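Local coordinates for protein 2-dehydropantoate 2-reductase (Porphyromonas gingivalis, PDB 2QYT) that probably catalyses the NADPH-dependent reduction of ketopantoate to pantoate, the second step in making (R)-pantoate for pantothenate biosynthesis, at residues R59-S64 and L151-A156; Y86-T91 and L114-G119; V135-V140 and D193-I198; V140-R145 and D157-Y162. All blocks are in the same frame, centred on the assembly; numbering follows the deposited sequence. Where two conformers were deposited one is given.

Contact 1 of 4, residues R59-S64 and L151-A156; sequences RVVTPS and LITLEA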
# COMPACT_ATOMS: atom_id res chain seq x y z
N ARG A 59 -6.30 9.77 -16.63
CA ARG A 59 -5.39 10.91 -16.64
C ARG A 59 -4.56 11.06 -15.35
O ARG A 59 -5.10 10.94 -14.24
CB ARG A 59 -6.14 12.21 -16.94
CG ARG A 59 -5.19 13.39 -17.14
CD ARG A 59 -5.96 14.63 -17.52
NE ARG A 59 -5.12 15.84 -17.66
CZ ARG A 59 -5.59 17.06 -17.85
NH1 ARG A 59 -6.92 17.26 -17.93
NH2 ARG A 59 -4.74 18.09 -17.97
N VAL A 60 -3.25 11.33 -15.50
CA VAL A 60 -2.36 11.52 -14.37
C VAL A 60 -1.57 12.83 -14.56
O VAL A 60 -0.97 13.06 -15.63
CB VAL A 60 -1.38 10.33 -14.19
CG1 VAL A 60 -0.50 10.56 -12.97
CG2 VAL A 60 -2.13 9.04 -14.03
N VAL A 61 -1.67 13.71 -13.56
CA VAL A 61 -0.94 14.97 -13.53
C VAL A 61 0.02 15.00 -12.34
O VAL A 61 -0.32 14.61 -11.23
CB VAL A 61 -1.86 16.27 -13.61
CG1 VAL A 61 -2.79 16.23 -14.82
CG2 VAL A 61 -2.71 16.48 -12.32
N THR A 62 1.23 15.50 -12.57
CA THR A 62 2.23 15.56 -11.53
C THR A 62 2.88 16.92 -11.74
O THR A 62 2.48 17.67 -12.65
CB THR A 62 3.27 14.37 -11.64
OG1 THR A 62 4.25 14.68 -12.61
CG2 THR A 62 2.62 13.00 -12.06
N PRO A 63 3.85 17.29 -10.90
CA PRO A 63 4.50 18.54 -11.22
C PRO A 63 5.09 18.64 -12.66
O PRO A 63 5.10 19.75 -13.25
CB PRO A 63 5.60 18.70 -10.14
CG PRO A 63 5.16 17.87 -8.98
CD PRO A 63 4.37 16.68 -9.65
N SER A 64 5.62 17.54 -13.17
CA SER A 64 6.36 17.56 -14.43
C SER A 64 5.69 16.79 -15.53
O SER A 64 6.13 16.87 -16.67
CB SER A 64 7.79 17.02 -14.23
OG SER A 64 7.78 15.59 -13.96
N LEU A 151 -9.21 11.19 -12.84
CA LEU A 151 -7.98 11.98 -12.70
C LEU A 151 -7.22 11.65 -11.44
O LEU A 151 -7.78 11.71 -10.34
CB LEU A 151 -8.28 13.49 -12.75
CG LEU A 151 -7.07 14.45 -12.60
CD1 LEU A 151 -6.14 14.40 -13.85
CD2 LEU A 151 -7.45 15.93 -12.26
N ILE A 152 -5.95 11.34 -11.59
CA ILE A 152 -5.02 11.19 -10.48
C ILE A 152 -4.07 12.39 -10.48
O ILE A 152 -3.53 12.79 -11.54
CB ILE A 152 -4.16 9.88 -10.58
CG1 ILE A 152 -5.05 8.64 -10.85
CG2 ILE A 152 -3.36 9.64 -9.34
CD1 ILE A 152 -6.26 8.51 -9.85
N THR A 153 -3.85 12.94 -9.29
CA THR A 153 -2.87 13.99 -9.11
C THR A 153 -1.80 13.50 -8.13
O THR A 153 -2.13 12.97 -7.05
CB THR A 153 -3.54 15.24 -8.50
OG1 THR A 153 -4.58 15.65 -9.40
CG2 THR A 153 -2.52 16.38 -8.27
N LEU A 154 -0.54 13.65 -8.53
CA LEU A 154 0.59 13.51 -7.63
C LEU A 154 1.10 14.84 -7.23
O LEU A 154 1.35 15.74 -8.07
CB LEU A 154 1.75 12.74 -8.26
CG LEU A 154 1.70 11.22 -8.32
CD1 LEU A 154 0.53 10.78 -9.15
CD2 LEU A 154 3.05 10.71 -8.91
N GLU A 155 1.33 15.00 -5.95
CA GLU A 155 1.80 16.28 -5.55
C GLU A 155 3.32 16.31 -5.64
O GLU A 155 3.93 17.35 -5.53
CB GLU A 155 1.24 16.66 -4.18
CG GLU A 155 1.67 15.81 -3.08
CD GLU A 155 1.15 16.33 -1.75
OE1 GLU A 155 -0.11 16.31 -1.57
OE2 GLU A 155 1.99 16.73 -0.93
N ALA A 156 3.93 15.14 -5.85
CA ALA A 156 5.37 15.09 -6.10
C ALA A 156 5.60 13.92 -7.05
O ALA A 156 4.87 12.95 -6.99
CB ALA A 156 6.15 14.91 -4.82
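V60 and I152 pair in parallel in the mixed sheet of the N-terminal Rossmann-type domain, where strand 58-61 lies beside strand 151-154. Three backbone bonds join the strands. I152 N donates to R59 O at 2.8 Å. V61 N donates to I152 O, and L154 N to V61 O. All three are nearly straight. The tight side is the face carrying V60, I152 and L154, which are all buried. V60 CG1 is anti to the backbone N (chi1 -178°) and meets L154 CD1 at 4.0 Å. V60 CG2 lies against I152 CB. T62 CG2 continues the row, packing alongside L154 CB. Y22 and A25 of helix 18-33 cover V60 on this face, and Y22 also touches L154. The other face is the solvent side, with R59 exposed and V61, L151 and T153 partly so. Here R59, extended from CG to NE, runs side by side with L151, and its CG lies 3.6 Å from L151 CD1. The same methyl also meets V61 CG1, and the V61 and L151 side chains cross at about a right angle. The R59 guanidinium goes on to a salt bridge with D66. Past the strand ends, P63 CD sits 3.5 Å from L154 O. T62 OG1 accepts from S64 N in an ST turn and also bonds D157. Further back on the solvent side, V61 CG2 rests 3.6 Å from T153 OG1, a hydroxyl bonded to S147.

Contact 2 of 4, residues Y86-T91 and L114-G119; sequences YILFCT and LPLLNG. With SO4 (sulfate ion), chain E; EDO (1,2-ethanediol), chain G.
F89 and L114 are joined at the backbone where strand 86-89 runs parallel to strand 111-115, an outer strand of the five-stranded Rossmann-type sheet. L114 N donates to I87 O at 2.7 Å. F89 N donates to L114 O at 2.8 Å, from 39° out of the carbonyl plane. L116 N then reaches F89 O at 3.1 Å. On one face L88 and L114 lie side by side, with L88 CD1 near L114 CB. L116 CD1 touches L88 CG and also C90 SG, the latter at 3.8 Å. F89 and P115 lie on the other face. Beyond P115 the chain leaves the strand, and L117 points back toward F89. Its CD1 meets the edge of the F89 ring, 3.6 Å from CD2 and near the ring plane. In the next shell, M126 of helix 122-126 packs on F89 and P115, while F14 of the central strand 9-14 meets the F89 ring. F161 covers L114 and L116. The strand end opens on a glycine-rich turn of GxGxxG type, probably the nucleotide site. An ethanediol near C90, probably from the crystallisation liquor like the sulfate, also bonds G17 N and G20 N. T91 OG1, held by D93 N, donates to sulfate O3 at 3.2 Å.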
# COMPACT_ATOMS: atom_id res chain seq x y z
N TYR A 86 -1.07 -11.17 -11.73
CA TYR A 86 -0.83 -10.27 -10.59
C TYR A 86 -2.06 -9.44 -10.38
O TYR A 86 -2.61 -8.92 -11.32
CB TYR A 86 0.39 -9.36 -10.82
CG TYR A 86 1.64 -10.15 -11.19
CD1 TYR A 86 2.09 -10.23 -12.53
CD2 TYR A 86 2.38 -10.82 -10.20
CE1 TYR A 86 3.27 -10.97 -12.86
CE2 TYR A 86 3.57 -11.58 -10.54
CZ TYR A 86 3.99 -11.63 -11.85
OH TYR A 86 5.14 -12.33 -12.12
N ILE A 87 -2.53 -9.43 -9.14
CA ILE A 87 -3.50 -8.48 -8.71
C ILE A 87 -2.82 -7.51 -7.74
O ILE A 87 -2.29 -7.90 -6.69
CB ILE A 87 -4.70 -9.14 -8.00
CG1 ILE A 87 -5.41 -10.09 -8.96
CG2 ILE A 87 -5.66 -8.04 -7.41
CD1 ILE A 87 -6.39 -11.08 -8.26
N LEU A 88 -2.88 -6.23 -8.10
CA LEU A 88 -2.48 -5.12 -7.20
C LEU A 88 -3.76 -4.67 -6.49
O LEU A 88 -4.71 -4.19 -7.15
CB LEU A 88 -1.91 -3.98 -8.07
CG LEU A 88 -0.41 -3.88 -8.30
CD1 LEU A 88 0.31 -5.17 -8.49
CD2 LEU A 88 -0.05 -2.80 -9.38
N PHE A 89 -3.80 -4.89 -5.19
CA PHE A 89 -5.01 -4.71 -4.40
C PHE A 89 -4.84 -3.34 -3.74
O PHE A 89 -3.99 -3.16 -2.89
CB PHE A 89 -5.14 -5.86 -3.38
CG PHE A 89 -6.43 -5.85 -2.60
CD1 PHE A 89 -7.57 -6.48 -3.11
CD2 PHE A 89 -6.51 -5.21 -1.35
CE1 PHE A 89 -8.78 -6.48 -2.40
CE2 PHE A 89 -7.73 -5.19 -0.61
CZ PHE A 89 -8.86 -5.85 -1.14
N CYS A 90 -5.65 -2.38 -4.17
CA CYS A 90 -5.47 -0.96 -3.88
C CYS A 90 -6.76 -0.28 -3.43
O CYS A 90 -6.92 0.92 -3.61
CB CYS A 90 -4.88 -0.24 -5.11
SG CYS A 90 -3.32 -0.99 -5.70
N THR A 91 -7.68 -1.03 -2.85
CA THR A 91 -8.90 -0.37 -2.38
C THR A 91 -8.85 -0.22 -0.86
O THR A 91 -8.36 -1.09 -0.16
CB THR A 91 -10.18 -1.17 -2.78
OG1 THR A 91 -11.32 -0.51 -2.21
CG2 THR A 91 -10.15 -2.54 -2.21
N LEU A 114 -0.85 -8.56 -4.45
CA LEU A 114 -0.07 -7.55 -3.74
C LEU A 114 -0.98 -6.48 -3.12
O LEU A 114 -1.43 -5.59 -3.82
CB LEU A 114 0.85 -6.83 -4.73
CG LEU A 114 2.35 -7.06 -4.66
CD1 LEU A 114 3.15 -6.16 -5.60
CD2 LEU A 114 2.74 -6.83 -3.21
N PRO A 115 -1.21 -6.55 -1.80
CA PRO A 115 -1.90 -5.44 -1.17
C PRO A 115 -0.91 -4.28 -0.99
O PRO A 115 0.19 -4.46 -0.42
CB PRO A 115 -2.33 -6.01 0.21
CG PRO A 115 -1.88 -7.46 0.24
CD PRO A 115 -0.82 -7.58 -0.81
N LEU A 116 -1.26 -3.11 -1.49
CA LEU A 116 -0.38 -1.96 -1.35
C LEU A 116 -0.85 -0.95 -0.27
O LEU A 116 -0.26 0.12 -0.10
CB LEU A 116 -0.11 -1.31 -2.72
CG LEU A 116 0.44 -2.28 -3.80
CD1 LEU A 116 0.41 -1.64 -5.17
CD2 LEU A 116 1.86 -2.85 -3.42
N LEU A 117 -1.87 -1.34 0.47
CA LEU A 117 -2.56 -0.53 1.49
C LEU A 117 -1.72 -0.39 2.77
O LEU A 117 -0.89 -1.25 3.08
CB LEU A 117 -3.90 -1.20 1.90
CG LEU A 117 -4.87 -1.85 0.89
CD1 LEU A 117 -4.15 -2.97 0.16
CD2 LEU A 117 -6.17 -2.39 1.54
N ASN A 118 -1.98 0.68 3.53
CA ASN A 118 -1.34 0.87 4.82
C ASN A 118 -1.94 -0.08 5.83
O ASN A 118 -3.06 -0.55 5.67
CB ASN A 118 -1.48 2.31 5.26
CG ASN A 118 -0.47 3.22 4.57
OD1 ASN A 118 0.73 2.90 4.47
ND2 ASN A 118 -0.95 4.37 4.11
N GLY A 119 -1.17 -0.42 6.85
CA GLY A 119 -1.65 -1.36 7.88
C GLY A 119 -0.50 -2.28 8.22
O GLY A 119 0.42 -2.44 7.40
S SO4 E . -10.04 3.40 -3.87
O1 SO4 E . -10.68 4.42 -4.69
O2 SO4 E . -9.32 4.02 -2.75
O3 SO4 E . -11.09 2.48 -3.44
O4 SO4 E . -9.07 2.65 -4.66
C1 EDO G . -5.26 3.48 -3.92
O1 EDO G . -5.91 3.12 -5.14
C2 EDO G . -5.80 4.80 -3.37
O2 EDO G . -4.71 5.48 -2.76

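Contact 3 of 4, residues V135-V140 and D193-I198; sequences VWKGCV and DIDWYI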
# COMPACT_ATOMS: atom_id res chain seq x y z
N VAL A 135 -0.48 -14.69 -1.68
CA VAL A 135 -0.52 -13.31 -1.21
C VAL A 135 0.91 -12.88 -0.87
O VAL A 135 1.54 -13.48 -0.03
CB VAL A 135 -1.51 -13.14 -0.01
CG1 VAL A 135 -1.46 -11.71 0.57
CG2 VAL A 135 -2.95 -13.56 -0.41
N TRP A 136 1.42 -11.86 -1.56
CA TRP A 136 2.69 -11.26 -1.21
C TRP A 136 2.46 -10.01 -0.35
O TRP A 136 1.33 -9.64 -0.12
CB TRP A 136 3.46 -10.90 -2.48
CG TRP A 136 3.95 -12.10 -3.31
CD1 TRP A 136 4.05 -13.43 -2.91
CD2 TRP A 136 4.47 -12.04 -4.63
NE1 TRP A 136 4.60 -14.17 -3.93
CE2 TRP A 136 4.84 -13.35 -5.00
CE3 TRP A 136 4.64 -10.99 -5.56
CZ2 TRP A 136 5.37 -13.65 -6.27
CZ3 TRP A 136 5.16 -11.30 -6.82
CH2 TRP A 136 5.51 -12.62 -7.16
N LYS A 137 3.52 -9.39 0.15
CA LYS A 137 3.44 -8.19 0.97
C LYS A 137 3.98 -7.05 0.15
O LYS A 137 4.90 -7.23 -0.65
CB LYS A 137 4.30 -8.35 2.21
CG LYS A 137 3.90 -9.54 3.02
CD LYS A 137 4.49 -9.55 4.39
CE LYS A 137 4.12 -10.88 5.03
NZ LYS A 137 4.79 -11.09 6.33
N GLY A 138 3.42 -5.87 0.34
CA GLY A 138 3.91 -4.69 -0.37
C GLY A 138 3.62 -3.42 0.38
O GLY A 138 2.77 -3.41 1.27
N CYS A 139 4.39 -2.37 0.08
CA CYS A 139 4.05 -1.04 0.53
C CYS A 139 4.65 0.01 -0.40
O CYS A 139 5.70 -0.21 -1.03
CB CYS A 139 4.50 -0.81 1.98
SG CYS A 139 6.29 -0.65 2.16
N VAL A 140 3.98 1.16 -0.50
CA VAL A 140 4.37 2.23 -1.43
C VAL A 140 4.63 3.51 -0.66
O VAL A 140 4.08 3.70 0.41
CB VAL A 140 3.33 2.41 -2.58
CG1 VAL A 140 3.20 1.12 -3.39
CG2 VAL A 140 1.95 2.83 -2.06
N ASP A 193 13.86 -8.98 3.11
CA ASP A 193 13.28 -8.55 4.37
C ASP A 193 12.10 -7.61 4.13
O ASP A 193 12.05 -6.49 4.65
CB ASP A 193 14.35 -7.94 5.31
CG ASP A 193 15.10 -6.73 4.70
OD1 ASP A 193 15.26 -6.65 3.45
OD2 ASP A 193 15.56 -5.87 5.50
N ILE A 194 11.13 -8.08 3.36
CA ILE A 194 9.98 -7.23 3.07
C ILE A 194 9.20 -6.83 4.34
O ILE A 194 8.63 -5.75 4.37
CB ILE A 194 9.04 -7.83 2.04
CG1 ILE A 194 7.91 -6.85 1.70
CG2 ILE A 194 8.53 -9.21 2.49
CD1 ILE A 194 8.34 -5.69 0.85
N ASP A 195 9.18 -7.71 5.36
CA ASP A 195 8.50 -7.45 6.63
C ASP A 195 9.02 -6.17 7.28
O ASP A 195 8.27 -5.41 7.89
CB ASP A 195 8.68 -8.62 7.61
CG ASP A 195 7.90 -9.86 7.20
OD1 ASP A 195 6.99 -9.76 6.36
OD2 ASP A 195 8.22 -10.95 7.70
N TRP A 196 10.32 -5.94 7.15
CA TRP A 196 10.95 -4.76 7.73
C TRP A 196 10.42 -3.46 7.11
O TRP A 196 10.09 -2.54 7.82
CB TRP A 196 12.47 -4.86 7.61
CG TRP A 196 13.18 -3.57 7.74
CD1 TRP A 196 14.04 -3.00 6.83
CD2 TRP A 196 13.11 -2.66 8.85
NE1 TRP A 196 14.51 -1.80 7.32
CE2 TRP A 196 13.96 -1.57 8.55
CE3 TRP A 196 12.41 -2.67 10.07
CZ2 TRP A 196 14.12 -0.49 9.42
CZ3 TRP A 196 12.58 -1.59 10.94
CH2 TRP A 196 13.42 -0.52 10.61
N TYR A 197 10.35 -3.41 5.77
CA TYR A 197 9.80 -2.24 5.06
C TYR A 197 8.35 -1.99 5.45
O TYR A 197 7.93 -0.84 5.62
CB TYR A 197 9.95 -2.37 3.53
CG TYR A 197 11.39 -2.34 3.11
CD1 TYR A 197 11.99 -1.15 2.65
CD2 TYR A 197 12.19 -3.48 3.21
CE1 TYR A 197 13.36 -1.12 2.29
CE2 TYR A 197 13.53 -3.46 2.85
CZ TYR A 197 14.12 -2.28 2.39
OH TYR A 197 15.47 -2.29 2.06
N ILE A 198 7.61 -3.07 5.61
CA ILE A 198 6.22 -3.00 6.03
C ILE A 198 6.02 -2.46 7.45
O ILE A 198 5.14 -1.61 7.67
CB ILE A 198 5.57 -4.39 5.95
CG1 ILE A 198 5.63 -4.92 4.51
CG2 ILE A 198 4.11 -4.35 6.45
CD1 ILE A 198 4.56 -4.49 3.71
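K137 CD is anti to CA (chi2 -166°), and the lysine chain stays extended from there to NZ, which carries the ammonium to D195. The aspartate CG is anti to its own carbonyl carbon. The two side chains cross, and K137 NZ bonds D195 OD1 at 2.6 Å in a salt bridge. The ammonium comes from the syn side, 29° out of the carboxylate plane. K137 CD also lies 3.2 Å from D195 OD1. E124 gives K137 NZ a second acidic partner, so the ammonium of the buried K137 is shared between two carboxylates. The rest of the contact is mostly apolar. I194 CG1 sits 3.9 Å from K137 CB. I198 reaches across with CD1, which comes within 3.2 Å of G138 O and also touches C139 CB. C139 SG lies near Y197 O, at 3.8 Å. The arrangement is a helix-on-strand packing between the Rossmann-type domain and the C-terminal helical domain. The start of helix 194-215 lies against the beginning of strand 137-148, the local axes 8.1 Å apart and inclined at 41°. A123 of helix 122-126 touches K137, Y162 of strand 158-164 stacks on the Y197 ring, and W196 packs on V252 and Q255 of helix 252-262.

Contact 4 of 4, residues V140-R145 and D157-Y162; sequences VYISAR and DRELFY. With EDO (1,2-ethanediol), chain J.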
# COMPACT_ATOMS: atom_id res chain seq x y z
N VAL A 140 3.98 1.16 -0.50
CA VAL A 140 4.37 2.23 -1.43
C VAL A 140 4.63 3.51 -0.66
O VAL A 140 4.08 3.70 0.41
CB VAL A 140 3.33 2.41 -2.58
CG1 VAL A 140 3.20 1.12 -3.39
CG2 VAL A 140 1.95 2.83 -2.06
N TYR A 141 5.55 4.34 -1.15
CA TYR A 141 5.70 5.71 -0.67
C TYR A 141 5.42 6.60 -1.87
O TYR A 141 6.17 6.61 -2.84
CB TYR A 141 7.12 5.96 -0.15
CG TYR A 141 7.44 5.27 1.14
CD1 TYR A 141 7.34 5.93 2.34
CD2 TYR A 141 7.81 3.93 1.15
CE1 TYR A 141 7.67 5.29 3.56
CE2 TYR A 141 8.11 3.28 2.36
CZ TYR A 141 8.03 3.95 3.55
OH TYR A 141 8.32 3.31 4.74
N ILE A 142 4.31 7.31 -1.81
CA ILE A 142 3.82 8.04 -2.96
C ILE A 142 2.75 8.99 -2.46
O ILE A 142 1.96 8.61 -1.57
CB ILE A 142 3.26 7.12 -4.10
CG1 ILE A 142 3.13 7.89 -5.44
CG2 ILE A 142 1.99 6.30 -3.65
CD1 ILE A 142 2.41 7.07 -6.63
N SER A 143 2.75 10.21 -3.00
CA SER A 143 1.81 11.25 -2.61
C SER A 143 0.81 11.49 -3.73
O SER A 143 0.91 12.45 -4.49
CB SER A 143 2.57 12.54 -2.34
OG SER A 143 3.44 12.33 -1.25
N ALA A 144 -0.18 10.62 -3.81
CA ALA A 144 -1.08 10.55 -4.96
C ALA A 144 -2.50 10.42 -4.49
O ALA A 144 -2.77 9.75 -3.49
CB ALA A 144 -0.71 9.38 -5.81
N ARG A 145 -3.40 11.07 -5.22
CA ARG A 145 -4.79 11.31 -4.83
C ARG A 145 -5.67 11.12 -6.06
O ARG A 145 -5.32 11.67 -7.10
CB ARG A 145 -4.86 12.81 -4.51
CG ARG A 145 -5.57 13.22 -3.27
CD ARG A 145 -5.27 14.72 -2.98
NE ARG A 145 -5.73 15.65 -4.03
CZ ARG A 145 -4.99 16.60 -4.61
NH1 ARG A 145 -3.72 16.80 -4.26
NH2 ARG A 145 -5.55 17.37 -5.54
N ASP A 157 6.60 14.03 -7.90
CA ASP A 157 6.94 12.93 -8.80
C ASP A 157 7.49 11.65 -8.15
O ASP A 157 7.21 10.55 -8.64
CB ASP A 157 7.92 13.41 -9.86
CG ASP A 157 7.24 14.01 -11.02
OD1 ASP A 157 6.47 13.30 -11.71
OD2 ASP A 157 7.44 15.20 -11.22
N ARG A 158 8.23 11.80 -7.06
CA ARG A 158 8.88 10.71 -6.32
C ARG A 158 7.90 9.62 -5.92
O ARG A 158 6.82 9.95 -5.37
CB ARG A 158 9.45 11.24 -5.00
CG ARG A 158 10.65 12.13 -5.05
CD ARG A 158 10.99 12.69 -3.66
NE ARG A 158 10.04 13.68 -3.14
CZ ARG A 158 9.91 14.93 -3.57
NH1 ARG A 158 10.66 15.39 -4.57
NH2 ARG A 158 9.01 15.74 -3.01
N GLU A 159 8.29 8.36 -6.11
CA GLU A 159 7.58 7.20 -5.57
C GLU A 159 8.52 6.01 -5.34
O GLU A 159 9.56 5.89 -5.99
CB GLU A 159 6.33 6.85 -6.37
CG GLU A 159 6.51 6.30 -7.81
CD GLU A 159 7.22 4.94 -7.91
OE1 GLU A 159 7.93 4.77 -8.92
OE2 GLU A 159 7.10 4.06 -7.03
N LEU A 160 8.13 5.14 -4.40
CA LEU A 160 8.86 3.92 -4.06
C LEU A 160 7.81 2.83 -3.92
O LEU A 160 6.77 3.10 -3.36
CB LEU A 160 9.62 4.10 -2.74
CG LEU A 160 10.75 5.13 -2.82
CD1 LEU A 160 11.28 5.51 -1.41
CD2 LEU A 160 11.88 4.60 -3.74
N PHE A 161 8.09 1.63 -4.46
CA PHE A 161 7.19 0.50 -4.50
C PHE A 161 8.11 -0.63 -4.02
O PHE A 161 9.11 -0.96 -4.68
CB PHE A 161 6.72 0.29 -5.95
CG PHE A 161 5.69 -0.81 -6.17
CD1 PHE A 161 4.40 -0.50 -6.64
CD2 PHE A 161 6.03 -2.16 -6.02
CE1 PHE A 161 3.47 -1.51 -6.91
CE2 PHE A 161 5.09 -3.17 -6.26
CZ PHE A 161 3.81 -2.85 -6.72
N TYR A 162 7.78 -1.18 -2.85
CA TYR A 162 8.46 -2.37 -2.32
C TYR A 162 7.54 -3.55 -2.28
O TYR A 162 6.37 -3.41 -1.98
CB TYR A 162 8.94 -2.11 -0.89
CG TYR A 162 9.94 -1.02 -0.79
CD1 TYR A 162 11.29 -1.27 -0.99
CD2 TYR A 162 9.54 0.28 -0.46
CE1 TYR A 162 12.24 -0.24 -0.87
CE2 TYR A 162 10.49 1.31 -0.33
CZ TYR A 162 11.82 1.04 -0.55
OH TYR A 162 12.74 2.03 -0.44
C1 EDO J . 9.45 8.71 -10.14
O1 EDO J . 8.12 8.88 -10.61
C2 EDO J . 9.68 7.28 -9.69
O2 EDO J . 9.90 7.38 -8.28
O HOH W 1 4.66 11.26 -4.92
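An antiparallel pairing of strands 137-148 and 158-164 carries this contact, with Y141 and L160 as its hydrogen-bonded pair. Y141 N donates to L160 O at 2.8 Å. L160 N returns a bond to Y141 O at 2.9 Å, more bent, 150° at the hydrogen. On the face of V140 and F161, V140 CG1 meets F161 CD1 at 3.8 Å, the side chains crossing at a slant. Further along this face I142 CG1 lies 3.5 Å from E159 CB. I142 CG1 is anti to the backbone N (chi1 -164°), and the two side chains point the same way. The E159 chain then bends off, and its carboxylate bonds the Y23 hydroxyl. Y23 and Y22 belong to helix 18-33, which covers this face of the mixed sheet in the N-terminal Rossmann-type domain. The opposite face carries Y141 and L160, with their CB atoms near each other. Y141 CD2 comes to the edge of the Y162 ring, 4.0 Å from CE2, while K201 of helix 194-215 makes a cation-pi contact with Y141. Toward the corner at D157 the direct bonds give way to a water, which accepts from S143 N and donates to R158 O at 2.6 Å. An ethanediol, probably from the crystallisation liquor, bonds the backbone near the start of strand 158-164. Its O2 accepts from E159 N and donates to E159 O, and its O1 donates to D157 O at 2.7 Å.

How the contacts relate
From the N terminus, residues 59-64 open the loop of contact 1, which closes only at 151-156. Contact 2 opens and closes inside that loop, within the parallel Rossmann-type sheet. Contact 3 opens at 135-140, before contact 1 has closed, so the two cross. Contact 4 also crosses contact 1 but is nested inside contact 3, and the two share V140. Contacts 1 and 4 belong to the mixed sheet and meet where T62 and S64 reach D157. Contact 2 touches that sheet through L114 and L116 on F161. Contact 3 ties the mixed sheet to the C-terminal helical domain. It joins contact 4 through C139 O with Y162 N.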